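Local coordinates for putative fimbrium tip subunit Fim1F (Parabacteroides distasonis, PDB 3R4R), which is a putative component of the fimbrium tip, part of the surface filaments that mediate cell adhesion and biofilm formation, at residues A[45-49]-A[61-66]. Residues are numbered along the deposited sequence; the frame is centred on the assembly and turned at random.
Sequences QNCHV and FKNFYS
The imidazole of H48 takes N63 at its edge: ND1 donates to OD1 of N63 at 2.7 Å, and the acceptor lies in the ring plane. The N63 amide is turned 39° from that plane, and the same ring meets F61 rim to rim, H48 CE1 standing 3.4 Å from F61 CD2 with neither ring over the face of the other. N63 ND2 lies in plane at the edge of the F61 ring. With CG anti to the backbone N (chi1 173°), the H48 ring is swung to where ND1 meets N63 and NE2 bonds to Y127 OH. The N63 amide is held at its other end too, ND2 bonding to OD1 of D115. Were this histidine replaced by an alanine, N63 OD1 and Y127 OH would probably each lose this partner, and a gap would be likely to open beside F61.

On the other side of the strands, one face of the F64 ring carries K62 CG, offset toward the rim. C47 SG comes obliquely to F64 CD1 at 3.8 Å, a sulfur-aromatic contact, and V49 CG2 approaches F64 CE1 at 3.9 Å. From strand 78-90, L83 packs on C47 and F64, and L85 on V49.

Reciprocal backbone bonds fix the register: C47 N to F64 O at 3.0 Å with F64 N to C47 O, and V49 N to K62 O at 2.9 Å with K62 N to V49 O. These two hydrogen-bonded pairs flank the non-hydrogen-bonded pair H48-N63, and the segment axes run at 165°, the pattern of an antiparallel beta hairpin, here strands 46-52 and 58-65.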
ATOM      1  N   GLN A  45      10.769  -5.452  -3.791  1.00 34.96           N
ATOM      2  CA  GLN A  45      11.841  -5.561  -4.773  1.00 34.41           C
ATOM      3  C   GLN A  45      12.861  -4.457  -4.563  1.00 40.43           C
ATOM      4  O   GLN A  45      14.011  -4.619  -4.947  1.00 45.06           O
ATOM      5  CB  GLN A  45      11.284  -5.508  -6.198  1.00 34.26           C
ATOM      6  CG  GLN A  45      10.371  -6.677  -6.551  1.00 47.08           C
ATOM      7  CD  GLN A  45      10.020  -6.708  -8.017  1.00 69.67           C
ATOM      8  OE1 GLN A  45      10.884  -6.739  -8.895  1.00 72.12           O
ATOM      9  NE2 GLN A  45       8.742  -6.819  -8.312  1.00 61.25           N
ATOM     10  N   ASN A  46      12.455  -3.354  -3.925  1.00 33.30           N
ATOM     11  CA  ASN A  46      13.276  -2.171  -3.651  1.00 32.37           C
ATOM     12  C   ASN A  46      12.615  -1.298  -2.585  1.00 34.12           C
ATOM     13  O   ASN A  46      11.411  -1.396  -2.388  1.00 35.02           O
ATOM     14  CB  ASN A  46      13.497  -1.362  -4.946  1.00 32.30           C
ATOM     15  CG  ASN A  46      12.242  -0.780  -5.565  1.00 43.17           C
ATOM     16  OD1 ASN A  46      11.614   0.139  -5.030  1.00 39.90           O
ATOM     17  ND2 ASN A  46      11.907  -1.224  -6.757  1.00 32.30           N
ATOM     18  N   CYS A  47      13.371  -0.451  -1.912  1.00 32.09           N
ATOM     19  CA  CYS A  47      12.818   0.466  -0.919  1.00 32.62           C
ATOM     20  C   CYS A  47      13.738   1.665  -0.742  1.00 34.78           C
ATOM     21  O   CYS A  47      14.912   1.637  -1.099  1.00 37.08           O
ATOM     22  CB  CYS A  47      12.553  -0.218   0.429  1.00 35.55           C
ATOM     23  SG  CYS A  47      14.033  -0.821   1.292  1.00 43.02           S
ATOM     24  N   HIS A  48      13.154   2.717  -0.169  1.00 27.76           N
ATOM     25  CA  HIS A  48      13.751   3.961   0.234  1.00 27.40           C
ATOM     26  C   HIS A  48      13.612   4.057   1.740  1.00 34.00           C
ATOM     27  O   HIS A  48      12.505   3.936   2.258  1.00 33.81           O
ATOM     28  CB  HIS A  48      13.122   5.169  -0.509  1.00 25.81           C
ATOM     29  CG  HIS A  48      13.585   6.503   0.001  1.00 28.42           C
ATOM     30  ND1 HIS A  48      14.759   7.078  -0.435  1.00 29.75           N
ATOM     31  CD2 HIS A  48      12.995   7.337   0.886  1.00 28.71           C
ATOM     32  CE1 HIS A  48      14.851   8.232   0.210  1.00 29.08           C
ATOM     33  NE2 HIS A  48      13.824   8.420   1.019  1.00 29.01           N
ATOM     34  N   VAL A  49      14.732   4.214   2.447  1.00 32.60           N
ATOM     35  CA  VAL A  49      14.714   4.339   3.904  1.00 33.22           C
ATOM     36  C   VAL A  49      15.253   5.721   4.239  1.00 36.02           C
ATOM     37  O   VAL A  49      16.291   6.132   3.723  1.00 36.16           O
ATOM     38  CB  VAL A  49      15.501   3.184   4.601  1.00 38.10           C
ATOM     39  CG1 VAL A  49      15.637   3.411   6.101  1.00 39.01           C
ATOM     40  CG2 VAL A  49      14.850   1.833   4.317  1.00 36.97           C
ATOM     41  N   PHE A  61      19.556   8.761   4.328  1.00 43.29           N
ATOM     42  CA  PHE A  61      18.646   8.045   3.442  1.00 40.14           C
ATOM     43  C   PHE A  61      19.452   7.013   2.650  1.00 43.98           C
ATOM     44  O   PHE A  61      20.619   7.255   2.341  1.00 44.89           O
ATOM     45  CB  PHE A  61      17.836   8.975   2.500  1.00 39.65           C
ATOM     46  CG  PHE A  61      18.494   9.307   1.184  1.00 39.41           C
ATOM     47  CD1 PHE A  61      19.352  10.394   1.074  1.00 42.39           C
ATOM     48  CD2 PHE A  61      18.283   8.510   0.064  1.00 37.10           C
ATOM     49  CE1 PHE A  61      19.993  10.675  -0.132  1.00 42.89           C
ATOM     50  CE2 PHE A  61      18.943   8.778  -1.132  1.00 40.02           C
ATOM     51  CZ  PHE A  61      19.786   9.866  -1.228  1.00 39.05           C
ATOM     52  N   LYS A  62      18.807   5.917   2.230  1.00 38.98           N
ATOM     53  CA  LYS A  62      19.457   4.906   1.402  1.00 38.56           C
ATOM     54  C   LYS A  62      18.395   4.214   0.600  1.00 43.53           C
ATOM     55  O   LYS A  62      17.263   4.030   1.072  1.00 42.31           O
ATOM     56  CB  LYS A  62      20.280   3.919   2.264  1.00 41.99           C
ATOM     57  CG  LYS A  62      20.959   2.786   1.517  1.00 50.70           C
ATOM     58  CD  LYS A  62      22.020   2.108   2.377  1.00 65.87           C
ATOM     59  CE  LYS A  62      22.589   0.826   1.796  1.00 75.96           C
ATOM     60  NZ  LYS A  62      23.172   0.983   0.439  1.00 78.97           N
ATOM     61  N   ASN A  63      18.750   3.881  -0.646  1.00 41.03           N
ATOM     62  CA  ASN A  63      17.904   3.158  -1.580  1.00 38.79           C
ATOM     63  C   ASN A  63      18.455   1.773  -1.734  1.00 43.67           C
ATOM     64  O   ASN A  63      19.614   1.619  -2.151  1.00 42.22           O
ATOM     65  CB  ASN A  63      17.807   3.899  -2.921  1.00 34.76           C
ATOM     66  CG  ASN A  63      17.123   5.240  -2.790  1.00 44.54           C
ATOM     67  OD1 ASN A  63      16.070   5.398  -2.143  1.00 37.33           O
ATOM     68  ND2 ASN A  63      17.682   6.227  -3.442  1.00 34.14           N
ATOM     69  N   PHE A  64      17.655   0.771  -1.297  1.00 41.58           N
ATOM     70  CA  PHE A  64      17.957  -0.672  -1.372  1.00 44.25           C
ATOM     71  C   PHE A  64      17.274  -1.320  -2.536  1.00 45.33           C
ATOM     72  O   PHE A  64      16.170  -0.917  -2.892  1.00 43.22           O
ATOM     73  CB  PHE A  64      17.526  -1.410  -0.100  1.00 48.35           C
ATOM     74  CG  PHE A  64      18.195  -0.948   1.165  1.00 52.84           C
ATOM     75  CD1 PHE A  64      17.664   0.106   1.909  1.00 54.92           C
ATOM     76  CD2 PHE A  64      19.303  -1.620   1.665  1.00 58.42           C
ATOM     77  CE1 PHE A  64      18.259   0.502   3.103  1.00 58.41           C
ATOM     78  CE2 PHE A  64      19.884  -1.236   2.868  1.00 63.53           C
ATOM     79  CZ  PHE A  64      19.359  -0.179   3.583  1.00 60.63           C
ATOM     80  N   TYR A  65      17.907  -2.351  -3.110  1.00 45.04           N
ATOM     81  CA  TYR A  65      17.374  -3.104  -4.243  1.00 44.78           C
ATOM     82  C   TYR A  65      17.382  -4.606  -3.884  1.00 49.61           C
ATOM     83  O   TYR A  65      17.803  -4.963  -2.788  1.00 49.91           O
ATOM     84  CB  TYR A  65      18.158  -2.774  -5.522  1.00 46.91           C
ATOM     85  CG  TYR A  65      17.950  -1.326  -5.919  1.00 47.97           C
ATOM     86  CD1 TYR A  65      16.834  -0.936  -6.657  1.00 48.77           C
ATOM     87  CD2 TYR A  65      18.813  -0.326  -5.474  1.00 49.58           C
ATOM     88  CE1 TYR A  65      16.618   0.408  -6.997  1.00 48.58           C
ATOM     89  CE2 TYR A  65      18.608   1.016  -5.809  1.00 49.64           C
ATOM     90  CZ  TYR A  65      17.501   1.379  -6.562  1.00 54.63           C
ATOM     91  OH  TYR A  65      17.280   2.697  -6.894  1.00 60.09           O
ATOM     92  N   SER A  66      16.837  -5.464  -4.762  1.00 48.30           N
ATOM     93  CA  SER A  66      16.622  -6.903  -4.501  1.00 50.19           C
ATOM     94  C   SER A  66      17.885  -7.622  -3.961  1.00 60.57           C
ATOM     95  O   SER A  66      17.726  -8.480  -3.097  1.00 62.77           O
ATOM     96  CB  SER A  66      16.136  -7.639  -5.747  1.00 50.84           C
ATOM     97  OG  SER A  66      17.014  -7.492  -6.849  1.00 59.11           O
TER